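PDB 6JV4: VMB-1 from Vibrio alginolyticus, which probably hydrolyses beta-lactam antibiotics to substituted beta-amino acids with the help of zinc. Local coordinates for residues F164-S167 against L168-N172; H216-A219 against L220-A224. One frame throughout, in Å; residues are numbered along the deposited sequence.

Contact 1 of 2, residues F164-S167 against L168-N172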
loop_
_atom_site.group_PDB
_atom_site.type_symbol
_atom_site.label_atom_id
_atom_site.label_comp_id
_atom_site.label_asym_id
_atom_site.label_seq_id
_atom_site.Cartn_x
_atom_site.Cartn_y
_atom_site.Cartn_z
ATOM N N PHE A 164 2.723 -5.586 3.975
ATOM C CA PHE A 164 2.590 -6.132 5.330
ATOM C C PHE A 164 1.570 -7.265 5.373
ATOM O O PHE A 164 1.635 -8.077 6.372
ATOM C CB PHE A 164 2.128 -4.986 6.216
ATOM C CG PHE A 164 1.961 -5.278 7.681
ATOM C CD1 PHE A 164 3.072 -5.463 8.487
ATOM C CD2 PHE A 164 0.694 -5.305 8.248
ATOM C CE1 PHE A 164 2.933 -5.693 9.842
ATOM C CE2 PHE A 164 0.560 -5.612 9.593
ATOM C CZ PHE A 164 1.673 -5.762 10.396
ATOM N N VAL A 165 0.636 -7.312 4.428
ATOM C CA VAL A 165 -0.407 -8.387 4.405
ATOM C C VAL A 165 -0.204 -9.247 3.154
ATOM O O VAL A 165 -0.145 -8.716 2.032
ATOM C CB VAL A 165 -1.832 -7.821 4.482
ATOM C CG1 VAL A 165 -2.884 -8.914 4.429
ATOM C CG2 VAL A 165 -1.971 -6.929 5.715
ATOM N N LYS A 166 -0.114 -10.564 3.366
ATOM C CA LYS A 166 -0.020 -11.527 2.246
ATOM C C LYS A 166 -1.434 -11.956 1.847
ATOM O O LYS A 166 -2.375 -11.857 2.637
ATOM C CB LYS A 166 0.797 -12.753 2.678
ATOM C CG LYS A 166 2.172 -12.451 3.251
ATOM C CD LYS A 166 3.051 -11.619 2.322
ATOM C CE LYS A 166 3.493 -12.322 1.061
ATOM N NZ LYS A 166 4.475 -11.491 0.308
ATOM N N SER A 167 -1.558 -12.489 0.652
ATOM C CA SER A 167 -2.845 -13.028 0.200
ATOM C C SER A 167 -3.094 -14.353 0.913
ATOM O O SER A 167 -2.175 -15.001 1.395
ATOM C CB SER A 167 -2.887 -13.199 -1.299
ATOM O OG SER A 167 -2.080 -14.305 -1.676
ATOM N N LEU A 168 -4.338 -14.777 0.902
ATOM C CA LEU A 168 -4.730 -16.022 1.577
ATOM C C LEU A 168 -4.011 -17.234 0.989
ATOM O O LEU A 168 -3.685 -18.171 1.773
ATOM C CB LEU A 168 -6.248 -16.144 1.520
ATOM C CG LEU A 168 -6.803 -17.232 2.416
ATOM C CD1 LEU A 168 -6.447 -16.949 3.885
ATOM C CD2 LEU A 168 -8.316 -17.268 2.232
ATOM N N LYS A 169 -3.819 -17.253 -0.342
ATOM C CA LYS A 169 -3.209 -18.419 -1.040
ATOM C C LYS A 169 -1.692 -18.412 -0.914
ATOM O O LYS A 169 -1.073 -19.472 -1.180
ATOM C CB LYS A 169 -3.636 -18.427 -2.505
ATOM C CG LYS A 169 -5.106 -18.734 -2.695
ATOM C CD LYS A 169 -5.507 -18.809 -4.162
ATOM C CE LYS A 169 -6.885 -19.418 -4.303
ATOM N NZ LYS A 169 -7.119 -19.867 -5.696
ATOM N N ASN A 170 -1.092 -17.335 -0.422
ATOM C CA ASN A 170 0.388 -17.288 -0.248
ATOM C C ASN A 170 0.840 -18.386 0.710
ATOM O O ASN A 170 0.263 -18.519 1.806
ATOM C CB ASN A 170 0.922 -15.971 0.308
ATOM C CG ASN A 170 1.227 -14.985 -0.779
ATOM O OD1 ASN A 170 0.320 -14.412 -1.324
ATOM N ND2 ASN A 170 2.482 -14.791 -1.120
ATOM N N LYS A 171 1.889 -19.119 0.330
ATOM C CA LYS A 171 2.476 -20.175 1.176
ATOM C C LYS A 171 3.724 -19.662 1.885
ATOM O O LYS A 171 4.198 -20.392 2.749
ATOM C CB LYS A 171 2.810 -21.400 0.316
ATOM C CG LYS A 171 1.581 -22.021 -0.331
ATOM C CD LYS A 171 0.602 -22.532 0.723
ATOM C CE LYS A 171 -0.536 -23.353 0.136
ATOM N NZ LYS A 171 -1.315 -22.548 -0.846
ATOM N N ASN A 172 4.207 -18.465 1.553
ATOM C CA ASN A 172 5.390 -17.929 2.253
ATOM C C ASN A 172 5.283 -16.404 2.290
ATOM O O ASN A 172 4.307 -15.852 1.776
ATOM C CB ASN A 172 6.679 -18.360 1.557
ATOM C CG ASN A 172 6.745 -17.893 0.128
ATOM O OD1 ASN A 172 6.684 -16.699 -0.198
ATOM N ND2 ASN A 172 6.822 -18.849 -0.782
HETATM O O HOH W 1 0.707 -11.700 -1.184
#

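Contact 2 of 2, residues H216-A219 against L220-A224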
loop_
_atom_site.group_PDB
_atom_site.type_symbol
_atom_site.label_atom_id
_atom_site.label_comp_id
_atom_site.label_asym_id
_atom_site.label_seq_id
_atom_site.Cartn_x
_atom_site.Cartn_y
_atom_site.Cartn_z
ATOM N N HIS A 216 -3.904 -15.164 8.458
ATOM C CA HIS A 216 -3.057 -16.027 7.603
ATOM C C HIS A 216 -1.623 -15.504 7.644
ATOM O O HIS A 216 -0.697 -16.290 7.790
ATOM C CB HIS A 216 -3.635 -16.086 6.184
ATOM C CG HIS A 216 -2.825 -16.957 5.289
ATOM N ND1 HIS A 216 -2.581 -18.321 5.576
ATOM C CD2 HIS A 216 -2.053 -16.647 4.229
ATOM C CE1 HIS A 216 -1.799 -18.819 4.614
ATOM N NE2 HIS A 216 -1.450 -17.795 3.802
ATOM N N THR A 217 -1.451 -14.212 7.404
ATOM C CA THR A 217 -0.121 -13.575 7.389
ATOM C C THR A 217 0.568 -13.751 8.749
ATOM O O THR A 217 1.780 -14.093 8.792
ATOM C CB THR A 217 -0.213 -12.092 7.020
ATOM O OG1 THR A 217 -0.747 -12.076 5.697
ATOM C CG2 THR A 217 1.143 -11.428 7.071
ATOM N N GLN A 218 -0.152 -13.600 9.854
ATOM C CA GLN A 218 0.421 -13.780 11.204
ATOM C C GLN A 218 0.954 -15.215 11.317
ATOM O O GLN A 218 2.082 -15.405 11.758
ATOM C CB GLN A 218 -0.651 -13.467 12.249
ATOM C CG GLN A 218 -0.143 -13.545 13.672
ATOM C CD GLN A 218 -1.247 -13.151 14.618
ATOM O OE1 GLN A 218 -2.301 -13.818 14.644
ATOM N NE2 GLN A 218 -1.038 -12.055 15.320
ATOM N N ALA A 219 0.178 -16.191 10.830
ATOM C CA ALA A 219 0.575 -17.622 10.901
ATOM C C ALA A 219 1.774 -17.880 9.995
ATOM O O ALA A 219 2.724 -18.637 10.403
ATOM C CB ALA A 219 -0.582 -18.540 10.584
ATOM N N LEU A 220 1.824 -17.265 8.814
ATOM C CA LEU A 220 3.001 -17.420 7.915
ATOM C C LEU A 220 4.245 -16.889 8.625
ATOM O O LEU A 220 5.334 -17.545 8.481
ATOM C CB LEU A 220 2.824 -16.650 6.614
ATOM C CG LEU A 220 1.816 -17.233 5.623
ATOM C CD1 LEU A 220 1.692 -16.338 4.428
ATOM C CD2 LEU A 220 2.199 -18.605 5.190
ATOM N N ALA A 221 4.136 -15.759 9.316
ATOM C CA ALA A 221 5.316 -15.163 9.973
ATOM C C ALA A 221 5.731 -16.059 11.148
ATOM O O ALA A 221 6.947 -16.275 11.377
ATOM C CB ALA A 221 5.080 -13.740 10.380
ATOM N N LEU A 222 4.766 -16.575 11.905
ATOM C CA LEU A 222 5.113 -17.457 13.032
ATOM C C LEU A 222 5.781 -18.729 12.494
ATOM O O LEU A 222 6.792 -19.178 13.129
ATOM C CB LEU A 222 3.858 -17.735 13.836
ATOM C CG LEU A 222 3.347 -16.580 14.672
ATOM C CD1 LEU A 222 1.932 -16.886 15.132
ATOM C CD2 LEU A 222 4.252 -16.188 15.865
ATOM N N SER A 223 5.319 -19.283 11.373
ATOM C CA SER A 223 5.922 -20.508 10.797
ATOM C C SER A 223 7.334 -20.225 10.300
ATOM O O SER A 223 8.209 -21.098 10.465
ATOM C CB SER A 223 5.068 -21.086 9.735
ATOM O OG SER A 223 3.853 -21.450 10.360
ATOM N N ALA A 224 7.572 -19.037 9.746
ATOM C CA ALA A 224 8.908 -18.630 9.232
ATOM C C ALA A 224 9.902 -18.535 10.391
ATOM O O ALA A 224 11.071 -18.950 10.193
ATOM C CB ALA A 224 8.836 -17.308 8.512
#

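Contact 1 of 2, residues F164-S167 against L168-N172
Ser167 and Asn170 meet because their side-chain torsions bring Ser167 OG and Asn170 OD1 side by side. Ser167 chi1 of 73° tucks OG between the two backbone arms. Asn170 swings its amide back toward Ser167, with chi1 at -89° and chi2 at 76°. Asn170 OD1 then lies beside the hydroxyl. The modelled separation of Ser167 OG and Asn170 OD1 is 2.4 Å, which is doubtfully short for a hydrogen bond. Asn170 OD1 also takes a weak bond from Ser167 N at 3.3 Å. A water bridges the same two atoms. This water accepts from Ser167 N at 3.0 Å and donates to Asn170 OD1 at 2.7 Å. The backbone closes the turn: Asn170 N donates to Ser167 O at 3.1 Å. The other branch of the amide faces Lys166. The Lys166 side chain crosses that of Asn170 at about a right angle. Lys166 CE comes to 3.4 Å from Asn170 ND2 and 3.7 Å from Asn172 O. Lys166 NZ bonds to the carbonyl of Leu173. Ser167 to Asn170 form a type I beta turn, in the loop that follows strand 158-162 and runs past the zinc site of this subclass B1 metallo-beta-lactamase.

Contact 2 of 2, residues H216-A219 against L220-A224
Leu220 lies one helical turn after His216, and its side chain packs over one face of the imidazole. Leu220 CB starts 3.5 Å from Thr217 O. Chi1 of -72° places Leu220 CG beside its own backbone N, leaning back over His216. Leu220 CG approaches His216 O to 3.4 Å. Leu220 CG also stands 4.1 Å from the centroid of the His216 ring, 24° off the normal, as a CH-pi contact displaced toward the rim. The tip divides. Leu220 CD1 reaches His216 NE2 at 3.5 Å, while Leu220 CD2 lies 4.0 Å from His216 CE1. Along the same turns the backbone keeps alpha-helical i to i+4 bonds, from Leu220 N to His216 O through Ser223 N to Ala219 O. Ser223 OG adds a second bond to Ala219 O at 3.0 Å. The two Ser223 donors reach that oxygen from opposite faces of its plane. Farther round, Gln218 and Leu222 run side by side, and Gln218 NE2 bonds to Gln189 OE1. The chemistry of the His216 pair is mixed. Leucine packs on one face, and NE2 bonds to the carbonyl of Asn170, which is consistent with a proton on NE2.

In the fold
Contact 1 is a loop turn and contact 2 is part of helix 212-226; their centres are 9 Å apart. Two probable hydrogen bonds join them. Asn170 O meets His216 NE2 at 2.7 Å, and Lys166 N meets Thr217 OG1 at 2.8 Å. The helix thus holds the loop at both ends of the turn region. Contact 1 is the nearer to the active site. Between nearest atoms, the Lys166 side chain is about 6 Å from a zinc ion and about 3 Å from a bound citrate, probably from the crystallisation liquor, whereas that of Thr217 is about 12 Å from zinc. Lys166 follows the zinc ligand Cys163 by three residues, consistent with the substrate-carboxylate lysine of many subclass B1 relatives.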